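Local atomic coordinates of phosphoribosyl-AMP cyclohydrolase (Medicago truncatula, PDB entry 7BGM), a protein that probably carries out the second and third steps of histidine biosynthesis, hydrolysing phosphoribosyl-ATP to phosphoribosyl-AMP and then opening the adenine ring of that product. Residues A[8-13]-A[37-43]; A[162-166]-A[196-200]. All coordinates share one frame; numbering follows the deposited sequence.

Interaction 1: residues A[8-13]-A[37-43]; sequences LDSVKW and ANREAVA
Asp-9 OD1 is gripped by both terminal nitrogens of Arg-39, NH1 at 2.8 Å and NH2 at 3.1 Å, in an end-on salt bridge. Both bonds fall on the same carboxylate oxygen: NH1 meets Asp-9 OD1 nearly along its C-O axis, NH2 on the syn side and out of the carboxylate plane, the two flat groups being turned 45° apart. The Arg-39 chain reaches this position by a bend at chi3 (77°), which lays one face of the guanidinium against Leu-8, whose CB stands 3.6 Å from Arg-39 CZ. Nearer the backbone, Arg-39 CG rests over one face of the Trp-13 indole, toward its rim, 3.6 Å from Trp-13 CZ2; Val-11 CG1 lies over the centre of the opposite face. These contacts join helix 3-9 and the segment that follows it to the first turn of helix 39-48, in the cyclohydrolase half of the bifunctional enzyme. Asn-38 is the N-cap of that helix, its OD1 accepting from Ala-41 N. The indole is fixed from within its own segment: Trp-13 NE1 donates to Leu-8 O at 2.9 Å, and Val-11 N reaches this carbonyl oxygen from the opposite face of its plane. With an alanine in place of Arg-39, the Asp-9 carboxylate would probably lose its cationic mate and the indole face the part of its cover given by CG, though the backbone of the residue would still lie over it. On the inner side, Leu-8 CD2 packs 3.7 Å from Val-42 CG1, while Val-42 CG2 comes to the indole edge near Trp-13 CH2. Val-42 also touches Ile-86 and Tyr-88 of strand 85-92, and Trp-13 CZ3 approaches Ala-37 O, in strand 31-37, to 3.5 Å.

Interaction 2: residues A[162-166]-A[196-200]; sequences LCSKI and HAMVL
His-196 meets Lys-165, Ile-166 and Leu-162 where helices 159-178 and 183-204 pack in the all-alpha, MazG-like pyrophosphohydrolase domain. The local axes run roughly antiparallel, 143° apart and 9.5 Å at closest approach. His-196 CG lies anti to its carbonyl carbon (chi1 -70°), which brings the imidazole beside Lys-165: His-196 CD2 is 3.5 Å from Lys-165 CB. The lysine chain, bent at chi2 and chi3, curls along the ring and sets Lys-165 CE 3.6 Å from His-196 NE2. Its ammonium end instead forms salt bridges with Glu-168 and the zinc ligand Glu-169; Lys-165 is also one of the residues that bind AMP in this protein, though no AMP is bound to this chain here. His-196 ND1 bonds to Asp-192 O, in the backbone of another zinc ligand, whereas the buried NE2 has no polar partner in the model.

Leu-162 splits its two methyls: CD1 comes 3.5 Å from His-196 O, and CD2 packs against Val-199 CG1 at 3.9 Å and the backbone of Leu-200. Ile-166 CG1 lies alongside His-196 CB, the two side chains pointing opposite ways. Cys-174 of the second subunit packs on Ile-166, and Thr-186 of that subunit on Leu-200. With chi2 extended at 168°, the Ile-166 side chain runs nearly perpendicular to that of Leu-200 and ends with Ile-166 CD1 3.7 Å from Leu-200 CD1.

How the interactions relate
Interaction 1 and interaction 2 hold different elements in the two catalytic halves of the chain, their centres about 48 Å apart and on opposite sides of the chain's centre. The first is partly buried: an outer ion pair sits above an apolar layer, and the N-terminal helix is joined to a helix beside the mixed sheet, with no other subunit touching. The second is a buried helix-helix contact without a direct hydrogen bond; Lys-165 and one imidazole nitrogen find partners outside the segments, and the other subunit packs on it. A bound zinc ion lies about 6 Å from the Lys-165 side chain, against about 12 Å from that of Trp-13 in interaction 1.

Interaction 1: residues A[8-13]-A[37-43]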
# COMPACT_ATOMS: atom_id res chain seq x y z
N LEU A 8 -20.04 -17.58 1.54
CA LEU A 8 -19.25 -18.41 0.64
C LEU A 8 -20.04 -18.82 -0.60
O LEU A 8 -19.46 -18.97 -1.68
CB LEU A 8 -18.74 -19.65 1.38
CG LEU A 8 -17.79 -19.34 2.53
CD1 LEU A 8 -17.57 -20.61 3.32
CD2 LEU A 8 -16.46 -18.78 2.06
N ASP A 9 -21.36 -18.97 -0.49
CA ASP A 9 -22.16 -19.30 -1.67
C ASP A 9 -22.14 -18.18 -2.71
O ASP A 9 -22.45 -18.42 -3.88
CB ASP A 9 -23.61 -19.57 -1.28
CG ASP A 9 -23.77 -20.85 -0.46
OD1 ASP A 9 -22.78 -21.60 -0.31
OD2 ASP A 9 -24.91 -21.11 0.00
N SER A 10 -21.80 -16.97 -2.30
CA SER A 10 -21.82 -15.82 -3.21
C SER A 10 -20.48 -15.55 -3.87
O SER A 10 -20.39 -14.62 -4.69
CB SER A 10 -22.27 -14.57 -2.44
OG SER A 10 -21.19 -14.05 -1.67
N VAL A 11 -19.43 -16.33 -3.52
CA VAL A 11 -18.12 -16.18 -4.13
C VAL A 11 -18.14 -16.89 -5.48
O VAL A 11 -18.78 -17.95 -5.62
CB VAL A 11 -17.02 -16.75 -3.22
CG1 VAL A 11 -15.63 -16.76 -3.91
CG2 VAL A 11 -16.96 -15.99 -1.90
N LYS A 12 -17.49 -16.29 -6.48
CA LYS A 12 -17.43 -16.85 -7.83
C LYS A 12 -16.20 -17.75 -7.92
O LYS A 12 -15.14 -17.37 -8.44
CB LYS A 12 -17.39 -15.73 -8.87
CG LYS A 12 -17.35 -16.15 -10.32
CD LYS A 12 -17.21 -14.91 -11.18
CE LYS A 12 -17.16 -15.21 -12.67
NZ LYS A 12 -16.86 -13.95 -13.42
N TRP A 13 -16.37 -18.97 -7.40
CA TRP A 13 -15.31 -19.98 -7.44
C TRP A 13 -15.07 -20.41 -8.89
O TRP A 13 -16.00 -20.43 -9.70
CB TRP A 13 -15.70 -21.21 -6.58
CG TRP A 13 -16.19 -20.86 -5.18
CD1 TRP A 13 -17.51 -20.82 -4.74
CD2 TRP A 13 -15.38 -20.43 -4.07
NE1 TRP A 13 -17.57 -20.40 -3.42
CE2 TRP A 13 -16.28 -20.16 -2.99
CE3 TRP A 13 -13.99 -20.27 -3.86
CZ2 TRP A 13 -15.84 -19.72 -1.74
CZ3 TRP A 13 -13.55 -19.81 -2.60
CH2 TRP A 13 -14.48 -19.56 -1.55
N ALA A 37 -7.60 -19.82 -2.57
CA ALA A 37 -8.38 -20.24 -1.42
C ALA A 37 -9.61 -20.98 -1.92
O ALA A 37 -10.19 -20.59 -2.94
CB ALA A 37 -8.78 -19.03 -0.57
N ASN A 38 -9.98 -22.07 -1.23
CA ASN A 38 -11.27 -22.69 -1.46
C ASN A 38 -12.23 -22.29 -0.34
O ASN A 38 -11.92 -21.43 0.50
CB ASN A 38 -11.13 -24.22 -1.58
CG ASN A 38 -10.55 -24.85 -0.32
OD1 ASN A 38 -10.22 -24.15 0.64
ND2 ASN A 38 -10.38 -26.18 -0.34
N ARG A 39 -13.42 -22.89 -0.31
CA ARG A 39 -14.41 -22.52 0.70
C ARG A 39 -13.81 -22.66 2.09
O ARG A 39 -13.87 -21.74 2.92
CB ARG A 39 -15.65 -23.40 0.57
CG ARG A 39 -16.63 -22.98 -0.50
CD ARG A 39 -17.80 -23.97 -0.50
NE ARG A 39 -18.71 -23.69 0.61
CZ ARG A 39 -19.80 -22.95 0.48
NH1 ARG A 39 -20.11 -22.44 -0.70
NH2 ARG A 39 -20.59 -22.71 1.53
N GLU A 40 -13.23 -23.83 2.36
CA GLU A 40 -12.68 -24.09 3.69
C GLU A 40 -11.58 -23.10 4.05
O GLU A 40 -11.51 -22.65 5.20
CB GLU A 40 -12.17 -25.51 3.79
CG GLU A 40 -11.62 -25.79 5.18
CD GLU A 40 -11.32 -27.27 5.47
OE1 GLU A 40 -11.33 -28.12 4.54
OE2 GLU A 40 -11.09 -27.57 6.66
N ALA A 41 -10.71 -22.73 3.10
CA ALA A 41 -9.63 -21.79 3.43
C ALA A 41 -10.19 -20.43 3.83
O ALA A 41 -9.66 -19.79 4.76
CB ALA A 41 -8.65 -21.62 2.26
N VAL A 42 -11.24 -19.95 3.14
CA VAL A 42 -11.79 -18.65 3.50
C VAL A 42 -12.49 -18.74 4.85
O VAL A 42 -12.33 -17.86 5.71
CB VAL A 42 -12.74 -18.15 2.40
CG1 VAL A 42 -13.41 -16.83 2.83
CG2 VAL A 42 -11.97 -17.99 1.07
N ALA A 43 -13.27 -19.80 5.06
CA ALA A 43 -13.95 -19.96 6.35
C ALA A 43 -12.95 -20.05 7.50
O ALA A 43 -13.17 -19.48 8.58
CB ALA A 43 -14.84 -21.20 6.32

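Interaction 2: residues A[162-166]-A[196-200]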
# COMPACT_ATOMS: atom_id res chain seq x y z
N LEU A 162 18.92 19.56 10.89
CA LEU A 162 17.71 18.78 10.60
C LEU A 162 16.53 19.26 11.43
O LEU A 162 15.42 19.44 10.90
CB LEU A 162 17.97 17.29 10.85
CG LEU A 162 16.75 16.37 10.66
CD1 LEU A 162 16.18 16.42 9.24
CD2 LEU A 162 17.12 14.94 11.05
N CYS A 163 16.72 19.43 12.74
CA CYS A 163 15.61 19.85 13.60
C CYS A 163 15.19 21.27 13.26
O CYS A 163 14.00 21.59 13.28
CB CYS A 163 16.00 19.76 15.07
SG CYS A 163 16.20 18.05 15.64
N SER A 164 16.16 22.12 12.93
CA SER A 164 15.86 23.45 12.41
C SER A 164 14.91 23.38 11.22
O SER A 164 13.91 24.11 11.17
CB SER A 164 17.15 24.15 12.01
OG SER A 164 16.88 25.48 11.65
N LYS A 165 15.20 22.50 10.26
CA LYS A 165 14.37 22.37 9.07
C LYS A 165 12.98 21.84 9.41
O LYS A 165 11.98 22.28 8.83
CB LYS A 165 15.05 21.46 8.04
CG LYS A 165 16.27 22.08 7.34
CD LYS A 165 15.90 23.30 6.50
CE LYS A 165 14.78 22.99 5.50
NZ LYS A 165 14.13 24.23 4.98
N ILE A 166 12.88 20.86 10.32
CA ILE A 166 11.58 20.28 10.64
C ILE A 166 10.67 21.35 11.25
O ILE A 166 9.51 21.50 10.85
CB ILE A 166 11.73 19.08 11.59
CG1 ILE A 166 12.29 17.86 10.84
CG2 ILE A 166 10.39 18.72 12.24
CD1 ILE A 166 12.74 16.75 11.77
N HIS A 196 11.70 15.70 5.72
CA HIS A 196 12.60 15.99 6.83
C HIS A 196 12.26 15.16 8.06
O HIS A 196 13.16 14.65 8.75
CB HIS A 196 12.58 17.49 7.13
CG HIS A 196 13.23 18.32 6.07
ND1 HIS A 196 12.54 18.85 5.01
CD2 HIS A 196 14.53 18.68 5.90
CE1 HIS A 196 13.38 19.51 4.23
NE2 HIS A 196 14.59 19.43 4.75
N ALA A 197 10.96 14.96 8.33
CA ALA A 197 10.60 14.09 9.44
C ALA A 197 11.14 12.69 9.22
O ALA A 197 11.64 12.05 10.15
CB ALA A 197 9.09 14.07 9.64
N MET A 198 11.04 12.17 7.98
CA MET A 198 11.52 10.82 7.74
C MET A 198 13.03 10.69 7.91
O MET A 198 13.52 9.60 8.23
CB MET A 198 11.05 10.35 6.37
CG MET A 198 9.60 9.96 6.46
SD MET A 198 8.89 9.69 4.86
CE MET A 198 9.71 8.16 4.45
N VAL A 199 13.79 11.77 7.68
CA VAL A 199 15.22 11.71 7.99
C VAL A 199 15.44 11.54 9.49
O VAL A 199 16.30 10.75 9.92
CB VAL A 199 15.95 12.95 7.43
CG1 VAL A 199 17.45 12.89 7.77
CG2 VAL A 199 15.73 13.05 5.93
N LEU A 200 14.66 12.25 10.30
CA LEU A 200 14.73 12.06 11.75
C LEU A 200 14.32 10.64 12.14
O LEU A 200 14.96 10.02 13.00
CB LEU A 200 13.87 13.10 12.48
CG LEU A 200 13.80 13.05 14.01
CD1 LEU A 200 13.58 14.46 14.61
CD2 LEU A 200 12.71 12.12 14.53